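Local coordinates for glutathione S-transferase, N-terminal domain protein (Pseudomonas putida, PDB 4NAX) that probably acts as a glutathione transferase of the GST superfamily and binds one glutathione disulfide in each subunit of its two-chain assembly, at residues E19-Y24 / I36-I41; S64-A67 / P72-L75; A92-L97 / A181-F186; G170-A175 / L214-E219. All coordinates share one frame; numbering follows the deposited sequence.

Contact 1: E19-Y24 / I36-I41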
loop_
_atom_site.group_PDB
_atom_site.type_symbol
_atom_site.label_atom_id
_atom_site.label_comp_id
_atom_site.label_asym_id
_atom_site.label_seq_id
_atom_site.Cartn_x
_atom_site.Cartn_y
_atom_site.Cartn_z
ATOM N N GLU A 19 9.859 27.705 5.318
ATOM C CA GLU A 19 8.723 27.606 6.223
ATOM C C GLU A 19 7.582 26.762 5.640
ATOM O O GLU A 19 6.598 26.500 6.325
ATOM C CB GLU A 19 8.211 29.014 6.563
ATOM C CG GLU A 19 7.383 29.733 5.482
ATOM C CD GLU A 19 8.150 30.339 4.289
ATOM O OE1 GLU A 19 7.467 31.005 3.482
ATOM O OE2 GLU A 19 9.371 30.166 4.126
ATOM N N ARG A 20 7.703 26.371 4.367
ATOM C CA ARG A 20 6.678 25.573 3.684
ATOM C C ARG A 20 7.084 24.132 3.551
ATOM O O ARG A 20 8.244 23.824 3.323
ATOM C CB ARG A 20 6.410 26.110 2.269
ATOM C CG ARG A 20 5.860 27.522 2.278
ATOM C CD ARG A 20 5.504 28.028 0.887
ATOM N NE ARG A 20 5.121 29.420 1.025
ATOM C CZ ARG A 20 5.084 30.324 0.058
ATOM N NH1 ARG A 20 5.383 29.994 -1.184
ATOM N NH2 ARG A 20 4.738 31.579 0.356
ATOM N N LEU A 21 6.084 23.248 3.608
ATOM C CA LEU A 21 6.271 21.852 3.229
ATOM C C LEU A 21 6.941 21.780 1.853
ATOM O O LEU A 21 6.533 22.469 0.902
ATOM C CB LEU A 21 4.924 21.145 3.233
ATOM C CG LEU A 21 4.967 19.648 2.904
ATOM C CD1 LEU A 21 3.857 18.924 3.642
ATOM C CD2 LEU A 21 4.852 19.370 1.409
ATOM N N GLN A 22 7.960 20.932 1.770
ATOM C CA GLN A 22 8.728 20.695 0.556
ATOM C C GLN A 22 8.264 19.390 -0.069
ATOM O O GLN A 22 8.222 18.356 0.594
ATOM C CB GLN A 22 10.230 20.615 0.879
ATOM C CG GLN A 22 10.769 21.827 1.640
ATOM C CD GLN A 22 10.857 23.066 0.782
ATOM O OE1 GLN A 22 11.541 23.071 -0.249
ATOM N NE2 GLN A 22 10.190 24.122 1.192
ATOM N N LEU A 23 7.910 19.460 -1.349
ATOM C CA LEU A 23 7.484 18.308 -2.125
ATOM C C LEU A 23 8.517 17.987 -3.188
ATOM O O LEU A 23 8.909 18.866 -3.949
ATOM C CB LEU A 23 6.148 18.587 -2.810
ATOM C CG LEU A 23 5.642 17.529 -3.776
ATOM C CD1 LEU A 23 5.348 16.200 -3.083
ATOM C CD2 LEU A 23 4.413 18.028 -4.520
ATOM N N TYR A 24 8.946 16.727 -3.248
ATOM C CA TYR A 24 9.934 16.263 -4.232
ATOM C C TYR A 24 9.227 15.220 -5.077
ATOM O O TYR A 24 8.929 14.129 -4.598
ATOM C CB TYR A 24 11.178 15.711 -3.539
ATOM C CG TYR A 24 11.722 16.641 -2.462
ATOM C CD1 TYR A 24 12.584 17.701 -2.759
ATOM C CD2 TYR A 24 11.334 16.485 -1.140
ATOM C CE1 TYR A 24 13.051 18.546 -1.757
ATOM C CE2 TYR A 24 11.817 17.312 -0.140
ATOM C CZ TYR A 24 12.652 18.354 -0.450
ATOM O OH TYR A 24 13.122 19.160 0.565
ATOM N N ILE A 36 -2.248 16.823 -5.713
ATOM C CA ILE A 36 -3.687 16.991 -5.639
ATOM C C ILE A 36 -4.117 17.204 -4.187
ATOM O O ILE A 36 -4.903 18.107 -3.881
ATOM C CB ILE A 36 -4.442 15.809 -6.272
ATOM C CG1 ILE A 36 -4.250 15.815 -7.783
ATOM C CG2 ILE A 36 -5.926 15.891 -5.926
ATOM C CD1 ILE A 36 -4.728 14.562 -8.465
ATOM N N MET A 37 -3.624 16.365 -3.277
ATOM C CA MET A 37 -3.989 16.497 -1.887
ATOM C C MET A 37 -3.649 17.891 -1.337
ATOM O O MET A 37 -4.471 18.510 -0.672
ATOM C CB MET A 37 -3.268 15.418 -1.074
ATOM C CG MET A 37 -3.547 15.464 0.414
ATOM S SD MET A 37 -5.277 15.139 0.790
ATOM C CE MET A 37 -5.155 15.026 2.571
ATOM N N LEU A 38 -2.435 18.360 -1.613
ATOM C CA LEU A 38 -2.001 19.658 -1.130
ATOM C C LEU A 38 -2.870 20.778 -1.699
ATOM O O LEU A 38 -3.247 21.721 -0.975
ATOM C CB LEU A 38 -0.536 19.878 -1.474
ATOM C CG LEU A 38 0.417 18.997 -0.650
ATOM C CD1 LEU A 38 1.772 18.894 -1.326
ATOM C CD2 LEU A 38 0.546 19.529 0.766
ATOM N N GLU A 39 -3.207 20.664 -2.984
ATOM C CA GLU A 39 -4.113 21.642 -3.601
ATOM C C GLU A 39 -5.497 21.618 -2.963
ATOM O O GLU A 39 -6.124 22.663 -2.780
ATOM C CB GLU A 39 -4.216 21.410 -5.119
ATOM C CG GLU A 39 -2.926 21.655 -5.884
ATOM C CD GLU A 39 -2.531 23.115 -5.962
ATOM O OE1 GLU A 39 -3.422 23.981 -6.053
ATOM O OE2 GLU A 39 -1.314 23.396 -5.958
ATOM N N GLU A 40 -6.016 20.428 -2.671
ATOM C CA GLU A 40 -7.357 20.291 -2.071
ATOM C C GLU A 40 -7.429 20.927 -0.679
ATOM O O GLU A 40 -8.426 21.555 -0.350
ATOM C CB GLU A 40 -7.761 18.821 -1.931
ATOM C CG GLU A 40 -8.046 18.102 -3.240
ATOM C CD GLU A 40 -9.408 18.405 -3.874
ATOM O OE1 GLU A 40 -10.131 19.367 -3.486
ATOM O OE2 GLU A 40 -9.761 17.691 -4.842
ATOM N N ILE A 41 -6.393 20.713 0.130
ATOM C CA ILE A 41 -6.437 21.120 1.527
ATOM C C ILE A 41 -5.955 22.553 1.735
ATOM O O ILE A 41 -6.139 23.116 2.812
ATOM C CB ILE A 41 -5.700 20.138 2.473
ATOM C CG1 ILE A 41 -4.188 20.183 2.258
ATOM C CG2 ILE A 41 -6.288 18.738 2.323
ATOM C CD1 ILE A 41 -3.376 19.233 3.113
#
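Gln22 NE2 is gripped by Arg20 O and by Glu46 OE1 on the face of the strand turned away from Leu38, while Leu21 and Leu23 point from the other face at that leucine. Gln22 NE2 donates to Arg20 O at 2.9 Å, with an N-H...O angle of 165°, approaching from above the carbonyl plane. Arg20 O lies almost in the plane of the Gln22 amide. The other end of the amide, OE1, pairs with His48 NE2.

Across to helix 31-41 the contact is apolar, made by Leu21 and Leu23. Leu38 extends a single methyl, CD1, that meets both: Leu21 CD2 lies 4.1 Å from Leu38 CD1, and Leu23 CD2 lies 4.2 Å from the same methyl. With its CG anti to the carbonyl carbon (chi1 -71°), Leu38 reaches from the helix toward these alternate residues of the strand. Leu97 of helix 90-101 packs on Leu21 as well. Strand 21-25, helix 31-41 and strand 45-49 form the beta-alpha-beta unit of the thioredoxin-like domain. On one face the Gln22 side chain hydrogen-bonds to Glu46 and His48 of strand 45-49; on the other, buried methyl packing alone meets the helix segment.

Contact 2: S64-A67 / P72-L75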
loop_
_atom_site.group_PDB
_atom_site.type_symbol
_atom_site.label_atom_id
_atom_site.label_comp_id
_atom_site.label_asym_id
_atom_site.label_seq_id
_atom_site.Cartn_x
_atom_site.Cartn_y
_atom_site.Cartn_z
ATOM N N SER A 64 18.759 9.968 0.498
ATOM C CA SER A 64 18.954 10.273 1.919
ATOM C C SER A 64 17.641 10.541 2.632
ATOM O O SER A 64 17.533 10.335 3.839
ATOM C CB SER A 64 19.911 11.446 2.129
ATOM O OG SER A 64 19.368 12.699 1.747
ATOM N N LEU A 65 16.643 11.018 1.894
ATOM C CA LEU A 65 15.315 11.160 2.452
ATOM C C LEU A 65 14.407 10.033 1.969
ATOM O O LEU A 65 13.755 9.364 2.764
ATOM C CB LEU A 65 14.737 12.511 2.094
ATOM C CG LEU A 65 13.401 12.776 2.783
ATOM C CD1 LEU A 65 13.222 14.233 3.092
ATOM C CD2 LEU A 65 12.255 12.244 1.949
ATOM N N SER A 66 14.393 9.792 0.665
ATOM C CA SER A 66 13.457 8.848 0.079
ATOM C C SER A 66 14.165 7.525 -0.191
ATOM O O SER A 66 14.725 7.302 -1.263
ATOM C CB SER A 66 12.878 9.473 -1.175
ATOM O OG SER A 66 11.747 8.738 -1.568
ATOM N N ALA A 67 14.179 6.660 0.831
ATOM C CA ALA A 67 15.107 5.527 0.889
ATOM C C ALA A 67 14.890 4.513 -0.219
ATOM O O ALA A 67 15.817 3.808 -0.610
ATOM C CB ALA A 67 15.024 4.810 2.238
ATOM N N PRO A 72 6.523 10.065 -4.855
ATOM C CA PRO A 72 6.801 11.337 -4.184
ATOM C C PRO A 72 7.455 11.162 -2.807
ATOM O O PRO A 72 7.354 10.103 -2.172
ATOM C CB PRO A 72 5.421 11.945 -4.032
ATOM C CG PRO A 72 4.534 10.752 -3.813
ATOM C CD PRO A 72 5.110 9.681 -4.734
ATOM N N ALA A 73 8.049 12.248 -2.335
ATOM C CA ALA A 73 8.576 12.346 -0.971
ATOM C C ALA A 73 8.337 13.774 -0.520
ATOM O O ALA A 73 8.230 14.690 -1.345
ATOM C CB ALA A 73 10.036 11.983 -0.913
ATOM N N ILE A 74 8.249 13.959 0.788
ATOM C CA ILE A 74 8.102 15.280 1.372
ATOM C C ILE A 74 9.097 15.514 2.503
ATOM O O ILE A 74 9.606 14.573 3.119
ATOM C CB ILE A 74 6.676 15.555 1.895
ATOM C CG1 ILE A 74 6.279 14.591 3.027
ATOM C CG2 ILE A 74 5.671 15.502 0.749
ATOM C CD1 ILE A 74 5.073 15.022 3.829
ATOM N N LEU A 75 9.319 16.791 2.784
ATOM C CA LEU A 75 10.016 17.235 4.003
ATOM C C LEU A 75 9.186 18.383 4.552
ATOM O O LEU A 75 9.144 19.467 3.964
ATOM C CB LEU A 75 11.440 17.654 3.700
ATOM C CG LEU A 75 12.258 18.137 4.898
ATOM C CD1 LEU A 75 12.337 17.100 6.002
ATOM C CD2 LEU A 75 13.643 18.519 4.395
#
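Leu65 drives its two methyls into the backbone and side chains of strand 73-76, and this is the tight half of the contact. Its CD2 lies 3.6 Å from Ala73 CB. The other branch, CD1, sits 3.6 Å from Ile74 O and also meets Leu75 CB at 3.9 Å. The fork is carried across to the strand by a chi1 of -174°, which sets CG opposite the backbone N. An alanine in place of Leu65 is likely to open a gap beside Ala73 and Leu75 and weaken the hold of the helix end on the strand. Ser66 adds its OG, 3.7 Å from Ala73 CB, but the polar need of that hydroxyl is met elsewhere, by a hydrogen bond with Lys70 O.

The solvent side is at Ser64, which is exposed and whose OG bonds back to Glu61 O in its own helix. Ala67, outside the contact, turns to Trp118 of the second subunit. Pro72, which follows a cis peptide bond as in other thioredoxin-like folds, leads into this strand and touches the bound glutathione disulfide. Apolar packing of Leu65 and Ser66 thus holds the helix end to the sheet, while the serine hydroxyl braces the turn itself, right beside the ligand pocket.

Contact 3: A92-L97 / A181-F186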
loop_
_atom_site.group_PDB
_atom_site.type_symbol
_atom_site.label_atom_id
_atom_site.label_comp_id
_atom_site.label_asym_id
_atom_site.label_seq_id
_atom_site.Cartn_x
_atom_site.Cartn_y
_atom_site.Cartn_z
ATOM N N ALA A 92 1.267 6.938 2.542
ATOM C CA ALA A 92 1.634 7.423 3.875
ATOM C C ALA A 92 1.526 8.942 3.939
ATOM O O ALA A 92 1.038 9.509 4.919
ATOM C CB ALA A 92 3.018 6.960 4.299
ATOM N N ILE A 93 2.000 9.622 2.894
ATOM C CA ILE A 93 1.897 11.071 2.802
ATOM C C ILE A 93 0.436 11.521 2.788
ATOM O O ILE A 93 0.104 12.497 3.454
ATOM C CB ILE A 93 2.676 11.593 1.583
ATOM C CG1 ILE A 93 4.179 11.288 1.730
ATOM C CG2 ILE A 93 2.430 13.085 1.402
ATOM C CD1 ILE A 93 4.953 11.394 0.421
ATOM N N LEU A 94 -0.424 10.825 2.050
ATOM C CA LEU A 94 -1.831 11.178 2.062
ATOM C C LEU A 94 -2.417 11.103 3.461
ATOM O O LEU A 94 -3.153 11.996 3.893
ATOM C CB LEU A 94 -2.635 10.282 1.128
ATOM C CG LEU A 94 -2.430 10.485 -0.370
ATOM C CD1 LEU A 94 -3.236 9.456 -1.160
ATOM C CD2 LEU A 94 -2.839 11.891 -0.812
ATOM N N GLN A 95 -2.130 10.024 4.177
ATOM C CA GLN A 95 -2.665 9.880 5.516
ATOM C C GLN A 95 -2.096 10.963 6.443
ATOM O O GLN A 95 -2.833 11.573 7.218
ATOM C CB GLN A 95 -2.394 8.474 6.051
ATOM C CG GLN A 95 -2.967 8.260 7.429
ATOM C CD GLN A 95 -2.944 6.813 7.891
ATOM O OE1 GLN A 95 -2.511 5.903 7.196
ATOM N NE2 GLN A 95 -3.447 6.600 9.077
ATOM N N TYR A 96 -0.790 11.196 6.368
ATOM C CA TYR A 96 -0.155 12.264 7.136
ATOM C C TYR A 96 -0.841 13.631 6.898
ATOM O O TYR A 96 -1.207 14.338 7.840
ATOM C CB TYR A 96 1.331 12.374 6.786
ATOM C CG TYR A 96 1.982 13.598 7.392
ATOM C CD1 TYR A 96 2.140 13.714 8.763
ATOM C CD2 TYR A 96 2.406 14.665 6.607
ATOM C CE1 TYR A 96 2.692 14.848 9.334
ATOM C CE2 TYR A 96 2.976 15.791 7.172
ATOM C CZ TYR A 96 3.119 15.882 8.542
ATOM O OH TYR A 96 3.704 16.976 9.140
ATOM N N LEU A 97 -1.026 13.982 5.628
ATOM C CA LEU A 97 -1.620 15.269 5.302
ATOM C C LEU A 97 -3.072 15.371 5.715
ATOM O O LEU A 97 -3.516 16.441 6.133
ATOM C CB LEU A 97 -1.473 15.577 3.812
ATOM C CG LEU A 97 -0.048 15.815 3.338
ATOM C CD1 LEU A 97 -0.027 15.965 1.821
ATOM C CD2 LEU A 97 0.589 17.035 3.986
ATOM N N ALA A 181 -8.819 8.219 -0.179
ATOM C CA ALA A 181 -8.954 7.000 -0.994
ATOM C C ALA A 181 -9.251 7.350 -2.457
ATOM O O ALA A 181 -8.734 6.702 -3.373
ATOM C CB ALA A 181 -10.028 6.071 -0.440
ATOM N N ASP A 182 -10.115 8.334 -2.691
ATOM C CA ASP A 182 -10.403 8.773 -4.060
ATOM C C ASP A 182 -9.171 9.373 -4.716
ATOM O O ASP A 182 -8.869 9.102 -5.878
ATOM C CB ASP A 182 -11.546 9.768 -4.088
ATOM C CG ASP A 182 -12.761 9.254 -3.352
ATOM O OD1 ASP A 182 -13.350 8.252 -3.798
ATOM O OD2 ASP A 182 -13.114 9.834 -2.319
ATOM N N ILE A 183 -8.470 10.202 -3.951
ATOM C CA ILE A 183 -7.269 10.856 -4.453
ATOM C C ILE A 183 -6.196 9.819 -4.820
ATOM O O ILE A 183 -5.456 9.993 -5.793
ATOM C CB ILE A 183 -6.765 11.902 -3.441
ATOM C CG1 ILE A 183 -7.799 13.042 -3.355
ATOM C CG2 ILE A 183 -5.393 12.441 -3.833
ATOM C CD1 ILE A 183 -7.560 13.997 -2.207
ATOM N N ALA A 184 -6.127 8.724 -4.076
ATOM C CA ALA A 184 -5.160 7.677 -4.387
ATOM C C ALA A 184 -5.542 6.875 -5.635
ATOM O O ALA A 184 -4.675 6.477 -6.403
ATOM C CB ALA A 184 -5.023 6.725 -3.203
ATOM N N ILE A 185 -6.836 6.613 -5.814
ATOM C CA ILE A 185 -7.298 5.697 -6.850
ATOM C C ILE A 185 -7.460 6.335 -8.233
ATOM O O ILE A 185 -6.990 5.796 -9.234
ATOM C CB ILE A 185 -8.632 5.053 -6.407
ATOM C CG1 ILE A 185 -8.389 4.071 -5.262
ATOM C CG2 ILE A 185 -9.347 4.395 -7.572
ATOM C CD1 ILE A 185 -9.635 3.656 -4.519
ATOM N N PHE A 186 -8.120 7.488 -8.299
ATOM C CA PHE A 186 -8.521 7.985 -9.610
ATOM C C PHE A 186 -7.383 8.473 -10.521
ATOM O O PHE A 186 -7.494 8.301 -11.725
ATOM C CB PHE A 186 -9.721 8.956 -9.480
ATOM C CG PHE A 186 -10.948 8.205 -9.034
ATOM C CD1 PHE A 186 -11.591 7.352 -9.916
ATOM C CD2 PHE A 186 -11.391 8.258 -7.729
ATOM C CE1 PHE A 186 -12.643 6.551 -9.492
ATOM C CE2 PHE A 186 -12.444 7.479 -7.291
ATOM C CZ PHE A 186 -13.069 6.628 -8.178
#
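Leu94 divides its two methyls between two successive residues of the facing helix. Its CD1 lies 3.9 Å from Ala184 CB, while CD2 meets Ile183 CG2 at 4.0 Å. The leucine has CG anti to the carbonyl carbon (chi1 -71°), which turns the fork toward helix 180-193, where it crosses the Ile183 side chain at a slant. On the other side Ile183 turns its CG2 branch, anti to its own backbone N, to the incoming methyl. Ala184 offers only a CB, so the leucine tip can come close to the helix 180-193 backbone there, and the CA atoms of Leu94 and Ala184 stand 8.1 Å apart.

The next shell is also largely apolar. Met37 of helix 31-41 packs on both Leu94 and Ile183, bridging the pair, and Ala184 rests on Leu119 and Gln122 of helix 109-137. Helix 180-193 itself is fixed at its start by polar bonds: Asp182 OD2 takes the backbone N-H of Ser179, and Ser179 OG bonds with Ala181 N, much in the manner of the N-capping box known at this place in the GST family. Asp182 OD1 accepts from Met174 N in the preceding loop, so both carboxylate oxygens are engaged.

Helix 90-101 also faces the second subunit, where Gln95 OE1 bonds to Gln95 NE2 of that chain and Tyr96 meets Tyr113 of that chain edge-to-face. The pairing of Leu94 with Ile183 and Ala184 is part of the interface of the canonical GST fold, where a helix of the thioredoxin-like N-terminal domain lies against the all-helical C-terminal domain.

Contact 4: G170-A175 / L214-E219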
loop_
_atom_site.group_PDB
_atom_site.type_symbol
_atom_site.label_atom_id
_atom_site.label_comp_id
_atom_site.label_asym_id
_atom_site.label_seq_id
_atom_site.Cartn_x
_atom_site.Cartn_y
_atom_site.Cartn_z
ATOM N N GLY A 170 -24.411 3.528 -6.899
ATOM C CA GLY A 170 -25.226 4.222 -5.900
ATOM C C GLY A 170 -24.503 5.219 -5.005
ATOM O O GLY A 170 -25.114 5.785 -4.106
ATOM N N ARG A 171 -23.207 5.408 -5.243
ATOM C CA ARG A 171 -22.336 6.232 -4.388
ATOM C C ARG A 171 -21.659 7.325 -5.195
ATOM O O ARG A 171 -21.419 7.161 -6.390
ATOM C CB ARG A 171 -21.154 5.418 -3.845
ATOM C CG ARG A 171 -21.450 4.172 -3.075
ATOM C CD ARG A 171 -20.148 3.736 -2.471
ATOM N NE ARG A 171 -19.813 4.656 -1.403
ATOM C CZ ARG A 171 -19.938 4.364 -0.115
ATOM N NH1 ARG A 171 -20.387 3.168 0.262
ATOM N NH2 ARG A 171 -19.635 5.274 0.802
ATOM N N GLN A 172 -21.269 8.391 -4.510
ATOM C CA GLN A 172 -20.444 9.417 -5.131
ATOM C C GLN A 172 -18.954 9.107 -5.051
ATOM O O GLN A 172 -18.219 9.392 -5.990
ATOM C CB GLN A 172 -20.714 10.785 -4.488
ATOM C CG GLN A 172 -22.155 11.243 -4.596
ATOM C CD GLN A 172 -22.695 11.184 -6.015
ATOM O OE1 GLN A 172 -23.745 10.588 -6.275
ATOM N NE2 GLN A 172 -21.991 11.813 -6.932
ATOM N N TRP A 173 -18.513 8.538 -3.926
ATOM C CA TRP A 173 -17.095 8.369 -3.630
ATOM C C TRP A 173 -16.842 7.037 -2.934
ATOM O O TRP A 173 -17.775 6.290 -2.609
ATOM C CB TRP A 173 -16.561 9.534 -2.785
ATOM C CG TRP A 173 -16.710 10.886 -3.398
ATOM C CD1 TRP A 173 -17.505 11.901 -2.947
ATOM C CD2 TRP A 173 -16.003 11.405 -4.533
ATOM N NE1 TRP A 173 -17.368 13.000 -3.755
ATOM C CE2 TRP A 173 -16.450 12.730 -4.730
ATOM C CE3 TRP A 173 -15.070 10.869 -5.425
ATOM C CZ2 TRP A 173 -15.980 13.535 -5.769
ATOM C CZ3 TRP A 173 -14.591 11.680 -6.466
ATOM C CH2 TRP A 173 -15.048 12.998 -6.620
ATOM N N MET A 174 -15.578 6.705 -2.726
ATOM C CA MET A 174 -15.250 5.431 -2.085
ATOM C C MET A 174 -15.819 5.304 -0.673
ATOM O O MET A 174 -16.344 4.243 -0.286
ATOM C CB MET A 174 -13.737 5.222 -2.055
ATOM C CG MET A 174 -13.103 5.057 -3.432
ATOM S SD MET A 174 -13.749 3.708 -4.443
ATOM C CE MET A 174 -13.220 2.285 -3.497
ATOM N N ALA A 175 -15.684 6.370 0.106
ATOM C CA ALA A 175 -16.262 6.448 1.438
ATOM C C ALA A 175 -17.404 7.467 1.410
ATOM O O ALA A 175 -17.757 7.978 0.350
ATOM C CB ALA A 175 -15.202 6.818 2.458
ATOM N N LEU A 214 -14.735 8.892 -12.014
ATOM C CA LEU A 214 -13.532 9.456 -12.612
ATOM C C LEU A 214 -13.810 10.819 -13.237
ATOM O O LEU A 214 -13.062 11.783 -13.038
ATOM C CB LEU A 214 -12.945 8.518 -13.654
ATOM C CG LEU A 214 -11.740 9.071 -14.418
ATOM C CD1 LEU A 214 -10.559 9.305 -13.477
ATOM C CD2 LEU A 214 -11.339 8.117 -15.540
ATOM N N ALA A 215 -14.889 10.912 -14.006
ATOM C CA ALA A 215 -15.244 12.205 -14.610
ATOM C C ALA A 215 -15.487 13.271 -13.531
ATOM O O ALA A 215 -15.020 14.406 -13.652
ATOM C CB ALA A 215 -16.450 12.076 -15.524
ATOM N N ASN A 216 -16.193 12.909 -12.464
ATOM C CA ASN A 216 -16.444 13.856 -11.392
ATOM C C ASN A 216 -15.113 14.322 -10.740
ATOM O O ASN A 216 -14.915 15.497 -10.430
ATOM C CB ASN A 216 -17.306 13.242 -10.283
ATOM C CG ASN A 216 -18.714 12.885 -10.709
ATOM O OD1 ASN A 216 -19.398 12.126 -9.984
ATOM N ND2 ASN A 216 -19.181 13.418 -11.826
ATOM N N PHE A 217 -14.210 13.378 -10.519
ATOM C CA PHE A 217 -12.905 13.646 -9.936
ATOM C C PHE A 217 -12.131 14.652 -10.800
ATOM O O PHE A 217 -11.597 15.653 -10.299
ATOM C CB PHE A 217 -12.138 12.332 -9.849
ATOM C CG PHE A 217 -10.764 12.447 -9.226
ATOM C CD1 PHE A 217 -10.611 12.567 -7.854
ATOM C CD2 PHE A 217 -9.630 12.397 -10.008
ATOM C CE1 PHE A 217 -9.351 12.628 -7.283
ATOM C CE2 PHE A 217 -8.370 12.440 -9.451
ATOM C CZ PHE A 217 -8.222 12.544 -8.076
ATOM N N LEU A 218 -12.120 14.410 -12.108
ATOM C CA LEU A 218 -11.328 15.227 -13.014
ATOM C C LEU A 218 -11.897 16.639 -13.194
ATOM O O LEU A 218 -11.188 17.540 -13.616
ATOM C CB LEU A 218 -11.141 14.519 -14.364
ATOM C CG LEU A 218 -10.320 13.232 -14.314
ATOM C CD1 LEU A 218 -10.363 12.512 -15.651
ATOM C CD2 LEU A 218 -8.891 13.488 -13.885
ATOM N N GLU A 219 -13.165 16.840 -12.863
ATOM C CA GLU A 219 -13.769 18.178 -12.898
ATOM C C GLU A 219 -13.304 19.072 -11.757
ATOM O O GLU A 219 -13.476 20.290 -11.811
ATOM C CB GLU A 219 -15.311 18.078 -12.855
ATOM C CG GLU A 219 -15.932 17.545 -14.146
ATOM C CD GLU A 219 -17.355 17.016 -13.974
ATOM O OE1 GLU A 219 -17.839 16.291 -14.884
ATOM O OE2 GLU A 219 -17.988 17.308 -12.929
HETATM O O HOH W 1 -18.076 11.566 -7.438
HETATM O O HOH W 2 -22.192 11.119 -9.607
#
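Trp173 reaches from the loop to Asn216 and Phe217 of helix 208-219. Its CB lies beside Asp182, and with CG anti to the carbonyl carbon (chi1 -59°) the indole runs out toward the helix. Along the way one face takes a water, whose oxygen (water 1) sits 3.2 Å above the ring plane and toward the rim. The benzo edge makes the landing: Trp173 CZ3 is 4.2 Å from Phe217 CB, and at the far corner Trp173 CH2 comes to 4.0 Å from Phe217 CA, which lies near the indole plane. CH2 also meets Asn216 CB obliquely, at 4.3 Å.

The polar link beside the indole runs through solvent. Gln172 NE2 and Asn216 OD1 stand 4.0 Å apart, too far for a direct bond, with their amide planes turned by 22°. Water 2 accepts from Gln172 NE2 and donates to Asn216 OD1, 3.0 Å from the water. Water 1 donates to that OD1 and to Gln172 O, so Asn216 OD1 receives a donor from each water. The indole edge, together with the waters that bridge Gln172 and Asn216, docks the loop between helices 148-168 and 180-193 onto helix 208-219, within the all-helical C-terminal domain of the GST fold.

Contacts 1 and 2 share the sheet of the thioredoxin-like domain: their centres are 14 Å apart, and Tyr24 N probably bonds to Ala73 O at 2.9 Å. Contact 3 carries the packing onward, since Leu38 CD2 of contact 1 lies 3.8 Å from Leu97 CD1, and its second helix reaches contact 4, where Phe186 CB meets Phe217 CD2 at 3.5 Å. Contacts 2 and 4, at opposite ends of this path, have centres about 30 Å apart. Pro72 in contact 2 touches glutathione disulfide; the side chains of Ser66 in contact 2, Leu94 in contact 3 and Leu23 in contact 1 stand about 7, 8 and 10 Å from a bound glutathione disulfide.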